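Local coordinates for solute-binding protein (PDB 2ZYO) that binds maltotetraose in this crystal and probably serves as the extracellular receptor for maltodextrins and cyclodextrins in ABC-type sugar uptake, at residues T177-F189 with I201-V215. Residues are numbered along the deposited sequence; the frame is centred on the assembly and turned at random.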
loop_
_atom_site.group_PDB
_atom_site.type_symbol
_atom_site.label_atom_id
_atom_site.label_comp_id
_atom_site.label_asym_id
_atom_site.label_seq_id
_atom_site.Cartn_x
_atom_site.Cartn_y
_atom_site.Cartn_z
ATOM N N THR A 177 -7.270 8.965 -4.964
ATOM C CA THR A 177 -8.482 9.067 -5.773
ATOM C C THR A 177 -8.766 7.810 -6.584
ATOM O O THR A 177 -9.778 7.741 -7.282
ATOM C CB THR A 177 -8.410 10.255 -6.745
ATOM O OG1 THR A 177 -7.323 10.054 -7.653
ATOM C CG2 THR A 177 -8.210 11.553 -5.990
ATOM N N TYR A 178 -7.886 6.814 -6.491
ATOM C CA TYR A 178 -8.063 5.580 -7.259
ATOM C C TYR A 178 -9.476 5.004 -7.160
ATOM O O TYR A 178 -10.038 4.575 -8.172
ATOM C CB TYR A 178 -7.036 4.516 -6.869
ATOM C CG TYR A 178 -7.225 3.221 -7.628
ATOM C CD1 TYR A 178 -6.970 3.152 -8.997
ATOM C CD2 TYR A 178 -7.676 2.071 -6.983
ATOM C CE1 TYR A 178 -7.148 1.970 -9.703
ATOM C CE2 TYR A 178 -7.860 0.884 -7.683
ATOM C CZ TYR A 178 -7.593 0.843 -9.041
ATOM O OH TYR A 178 -7.767 -0.330 -9.747
ATOM N N PHE A 179 -10.053 5.010 -5.956
ATOM C CA PHE A 179 -11.386 4.431 -5.757
ATOM C C PHE A 179 -12.444 5.067 -6.657
ATOM O O PHE A 179 -13.382 4.396 -7.080
ATOM C CB PHE A 179 -11.806 4.439 -4.276
ATOM C CG PHE A 179 -12.332 5.762 -3.779
ATOM C CD1 PHE A 179 -13.703 5.994 -3.704
ATOM C CD2 PHE A 179 -11.459 6.764 -3.361
ATOM C CE1 PHE A 179 -14.200 7.212 -3.234
ATOM C CE2 PHE A 179 -11.944 7.988 -2.892
ATOM C CZ PHE A 179 -13.319 8.212 -2.827
ATOM N N LEU A 180 -12.270 6.354 -6.961
ATOM C CA LEU A 180 -13.184 7.064 -7.861
ATOM C C LEU A 180 -13.068 6.558 -9.296
ATOM O O LEU A 180 -14.069 6.467 -10.006
ATOM C CB LEU A 180 -12.944 8.577 -7.807
ATOM C CG LEU A 180 -13.204 9.276 -6.467
ATOM C CD1 LEU A 180 -12.665 10.701 -6.474
ATOM C CD2 LEU A 180 -14.687 9.267 -6.117
ATOM N N PHE A 181 -11.847 6.233 -9.716
ATOM C CA PHE A 181 -11.606 5.676 -11.046
ATOM C C PHE A 181 -12.076 4.227 -11.129
ATOM O O PHE A 181 -12.752 3.841 -12.084
ATOM C CB PHE A 181 -10.126 5.799 -11.420
ATOM C CG PHE A 181 -9.689 7.215 -11.686
ATOM C CD1 PHE A 181 -9.636 7.702 -12.985
ATOM C CD2 PHE A 181 -9.337 8.061 -10.638
ATOM C CE1 PHE A 181 -9.232 9.012 -13.244
ATOM C CE2 PHE A 181 -8.935 9.378 -10.882
ATOM C CZ PHE A 181 -8.881 9.852 -12.187
ATOM N N ALA A 182 -11.733 3.434 -10.114
ATOM C CA ALA A 182 -12.149 2.032 -10.042
ATOM C C ALA A 182 -13.671 1.881 -10.041
ATOM O O ALA A 182 -14.206 0.950 -10.648
ATOM C CB ALA A 182 -11.546 1.360 -8.820
ATOM N N ALA A 183 -14.360 2.807 -9.372
ATOM C CA ALA A 183 -15.826 2.820 -9.319
ATOM C C ALA A 183 -16.452 2.893 -10.709
ATOM O O ALA A 183 -17.522 2.333 -10.946
ATOM C CB ALA A 183 -16.313 3.981 -8.466
ATOM N N LYS A 184 -15.775 3.585 -11.623
ATOM C CA LYS A 184 -16.281 3.772 -12.981
ATOM C C LYS A 184 -15.855 2.644 -13.921
ATOM O O LYS A 184 -16.305 2.586 -15.067
ATOM C CB LYS A 184 -15.835 5.128 -13.540
ATOM C CG LYS A 184 -16.047 6.308 -12.593
ATOM C CD LYS A 184 -17.486 6.413 -12.102
ATOM C CE LYS A 184 -17.603 7.437 -10.991
ATOM N NZ LYS A 184 -19.006 7.574 -10.503
ATOM N N GLY A 185 -14.993 1.757 -13.425
ATOM C CA GLY A 185 -14.479 0.632 -14.206
ATOM C C GLY A 185 -13.141 0.899 -14.876
ATOM O O GLY A 185 -12.705 0.119 -15.725
ATOM N N ALA A 186 -12.489 1.997 -14.495
ATOM C CA ALA A 186 -11.200 2.377 -15.070
ATOM C C ALA A 186 -10.050 1.576 -14.469
ATOM O O ALA A 186 -10.047 1.280 -13.271
ATOM C CB ALA A 186 -10.954 3.867 -14.891
ATOM N N ALA A 187 -9.080 1.235 -15.314
ATOM C CA ALA A 187 -7.880 0.518 -14.892
ATOM C C ALA A 187 -6.634 1.316 -15.272
ATOM O O ALA A 187 -6.677 2.141 -16.189
ATOM C CB ALA A 187 -7.843 -0.866 -15.527
ATOM N N VAL A 188 -5.530 1.078 -14.567
ATOM C CA VAL A 188 -4.249 1.686 -14.930
ATOM C C VAL A 188 -3.682 0.977 -16.162
ATOM O O VAL A 188 -3.481 1.602 -17.204
ATOM C CB VAL A 188 -3.220 1.649 -13.774
ATOM C CG1 VAL A 188 -1.970 2.425 -14.163
ATOM C CG2 VAL A 188 -3.820 2.217 -12.490
ATOM N N PHE A 189 -3.431 -0.324 -16.028
ATOM C CA PHE A 189 -3.010 -1.173 -17.141
ATOM C C PHE A 189 -4.027 -2.291 -17.322
ATOM O O PHE A 189 -4.597 -2.776 -16.343
ATOM C CB PHE A 189 -1.635 -1.795 -16.874
ATOM C CG PHE A 189 -0.533 -0.792 -16.669
ATOM C CD1 PHE A 189 0.036 -0.129 -17.754
ATOM C CD2 PHE A 189 -0.045 -0.530 -15.393
ATOM C CE1 PHE A 189 1.064 0.793 -17.568
ATOM C CE2 PHE A 189 0.981 0.391 -15.198
ATOM C CZ PHE A 189 1.536 1.052 -16.288
ATOM N N ILE A 201 -2.689 1.236 -21.578
ATOM C CA ILE A 201 -2.994 2.113 -20.453
ATOM C C ILE A 201 -4.467 2.511 -20.525
ATOM O O ILE A 201 -4.955 2.914 -21.580
ATOM C CB ILE A 201 -2.072 3.361 -20.444
ATOM C CG1 ILE A 201 -0.623 2.949 -20.156
ATOM C CG2 ILE A 201 -2.554 4.400 -19.424
ATOM C CD1 ILE A 201 0.401 4.063 -20.326
ATOM N N GLY A 202 -5.175 2.384 -19.407
ATOM C CA GLY A 202 -6.609 2.660 -19.386
ATOM C C GLY A 202 -6.994 4.014 -18.822
ATOM O O GLY A 202 -8.175 4.281 -18.603
ATOM N N LEU A 203 -6.006 4.879 -18.610
ATOM C CA LEU A 203 -6.240 6.136 -17.898
ATOM C C LEU A 203 -6.782 7.291 -18.750
ATOM O O LEU A 203 -7.005 8.388 -18.233
ATOM C CB LEU A 203 -4.996 6.550 -17.096
ATOM C CG LEU A 203 -4.644 5.650 -15.902
ATOM C CD1 LEU A 203 -3.397 6.145 -15.197
ATOM C CD2 LEU A 203 -5.807 5.539 -14.912
ATOM N N ASN A 204 -7.002 7.051 -20.042
ATOM C CA ASN A 204 -7.754 8.012 -20.861
ATOM C C ASN A 204 -8.986 7.390 -21.533
ATOM O O ASN A 204 -9.484 7.891 -22.545
ATOM C CB ASN A 204 -6.850 8.758 -21.859
ATOM C CG ASN A 204 -6.279 7.856 -22.939
ATOM O OD1 ASN A 204 -5.974 6.689 -22.702
ATOM N ND2 ASN A 204 -6.118 8.408 -24.139
ATOM N N SER A 205 -9.475 6.304 -20.936
ATOM C CA SER A 205 -10.712 5.648 -21.354
ATOM C C SER A 205 -11.915 6.502 -20.943
ATOM O O SER A 205 -11.777 7.377 -20.083
ATOM C CB SER A 205 -10.815 4.273 -20.697
ATOM O OG SER A 205 -11.011 4.400 -19.297
ATOM N N PRO A 206 -13.096 6.255 -21.548
ATOM C CA PRO A 206 -14.298 6.962 -21.095
ATOM C C PRO A 206 -14.546 6.758 -19.597
ATOM O O PRO A 206 -14.962 7.693 -18.908
ATOM C CB PRO A 206 -15.418 6.311 -21.914
ATOM C CG PRO A 206 -14.745 5.797 -23.129
ATOM C CD PRO A 206 -13.388 5.351 -22.678
ATOM N N GLU A 207 -14.270 5.548 -19.109
ATOM C CA GLU A 207 -14.368 5.234 -17.684
ATOM C C GLU A 207 -13.467 6.144 -16.848
ATOM O O GLU A 207 -13.884 6.649 -15.805
ATOM C CB GLU A 207 -14.012 3.767 -17.425
ATOM C CG GLU A 207 -15.018 2.751 -17.965
ATOM C CD GLU A 207 -14.816 2.388 -19.432
ATOM O OE1 GLU A 207 -13.965 3.000 -20.116
ATOM O OE2 GLU A 207 -15.528 1.476 -19.906
ATOM N N ALA A 208 -12.239 6.353 -17.318
ATOM C CA ALA A 208 -11.280 7.206 -16.615
ATOM C C ALA A 208 -11.742 8.659 -16.572
ATOM O O ALA A 208 -11.570 9.345 -15.557
ATOM C CB ALA A 208 -9.908 7.095 -17.253
ATOM N N VAL A 209 -12.333 9.123 -17.671
ATOM C CA VAL A 209 -12.879 10.476 -17.734
ATOM C C VAL A 209 -13.972 10.646 -16.677
ATOM O O VAL A 209 -14.006 11.653 -15.974
ATOM C CB VAL A 209 -13.399 10.823 -19.151
ATOM C CG1 VAL A 209 -14.107 12.172 -19.161
ATOM C CG2 VAL A 209 -12.244 10.819 -20.154
ATOM N N GLN A 210 -14.838 9.643 -16.542
ATOM C CA GLN A 210 -15.887 9.675 -15.518
ATOM C C GLN A 210 -15.302 9.739 -14.105
ATOM O O GLN A 210 -15.852 10.410 -13.228
ATOM C CB GLN A 210 -16.839 8.482 -15.656
ATOM C CG GLN A 210 -17.550 8.393 -17.009
ATOM C CD GLN A 210 -18.392 9.616 -17.324
ATOM O OE1 GLN A 210 -18.143 10.320 -18.305
ATOM N NE2 GLN A 210 -19.387 9.878 -16.492
ATOM N N GLY A 211 -14.188 9.037 -13.895
ATOM C CA GLY A 211 -13.464 9.083 -12.626
ATOM C C GLY A 211 -12.909 10.468 -12.341
ATOM O O GLY A 211 -13.072 10.995 -11.239
ATOM N N MET A 212 -12.262 11.063 -13.344
ATOM C CA MET A 212 -11.696 12.411 -13.212
ATOM C C MET A 212 -12.784 13.481 -13.062
ATOM O O MET A 212 -12.547 14.533 -12.463
ATOM C CB MET A 212 -10.767 12.729 -14.393
ATOM C CG MET A 212 -10.004 14.054 -14.274
ATOM S SD MET A 212 -8.895 14.165 -12.849
ATOM C CE MET A 212 -7.365 13.589 -13.575
ATOM N N ASN A 213 -13.971 13.212 -13.603
ATOM C CA ASN A 213 -15.118 14.097 -13.393
ATOM C C ASN A 213 -15.503 14.175 -11.917
ATOM O O ASN A 213 -15.924 15.229 -11.432
ATOM C CB ASN A 213 -16.324 13.646 -14.220
ATOM C CG ASN A 213 -16.181 13.969 -15.697
ATOM O OD1 ASN A 213 -15.261 14.669 -16.112
ATOM N ND2 ASN A 213 -17.099 13.450 -16.500
ATOM N N GLU A 214 -15.361 13.055 -11.210
ATOM C CA GLU A 214 -15.605 13.024 -9.769
ATOM C C GLU A 214 -14.529 13.815 -9.029
ATOM O O GLU A 214 -14.836 14.588 -8.124
ATOM C CB GLU A 214 -15.664 11.584 -9.244
ATOM C CG GLU A 214 -16.836 10.760 -9.773
ATOM C CD GLU A 214 -18.147 10.998 -9.028
ATOM O OE1 GLU A 214 -18.347 12.095 -8.462
ATOM O OE2 GLU A 214 -18.991 10.074 -9.016
ATOM N N VAL A 215 -13.272 13.618 -9.427
ATOM C CA VAL A 215 -12.142 14.378 -8.882
ATOM C C VAL A 215 -12.392 15.884 -9.008
ATOM O O VAL A 215 -12.240 16.632 -8.038
ATOM C CB VAL A 215 -10.809 13.992 -9.584
ATOM C CG1 VAL A 215 -9.676 14.936 -9.183
ATOM C CG2 VAL A 215 -10.442 12.543 -9.277
HETATM O O HOH W 1 -9.770 2.115 -18.016
#
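I201 and F189 face each other as an antiparallel non-hydrogen-bonded pair at the base of a beta hairpin, which joins helix 174-183 to helix 206-220 in this periplasmic-binding-protein fold. I201 CG1 lies 3.8 Å from F189 CE1, the two side chains pointing the same way. G202 N then donates to V188 O at 2.9 Å, from above the carbonyl plane. One water links G202 O to A187 N. L203 lies alongside V188, and helix 377-394 touches it too. S205 is the N-cap of helix 206-220; its OG accepts from A208 N. Helix segments 177-183 and 206-215 cross with 137° between their N-to-C directions. A CB on G211 would clash with F181 CD1, so glycine allows the close approach, 7.8 Å between the two short axes. The F181 ring is a knob among A208, G211, M212 and V215. F181 CG lies anti to its carbonyl carbon (chi1 -70°), which carries one ring face over G211 CA, a CH-pi contact 4.3 Å from the centroid. K184 CG rests on G211 N, and its chain bends at chi2 (-54°) toward E214. K184 NZ forms a salt bridge with E214 OE2 at 2.9 Å, on that oxygen's anti lone pair, and a second with D271. With an alanine at K184, the carboxylates of E214 and D271 would probably lose this charge partner, and G211 N the cover of CG. At V215, CG2 touches F181 CE2 at 3.9 Å.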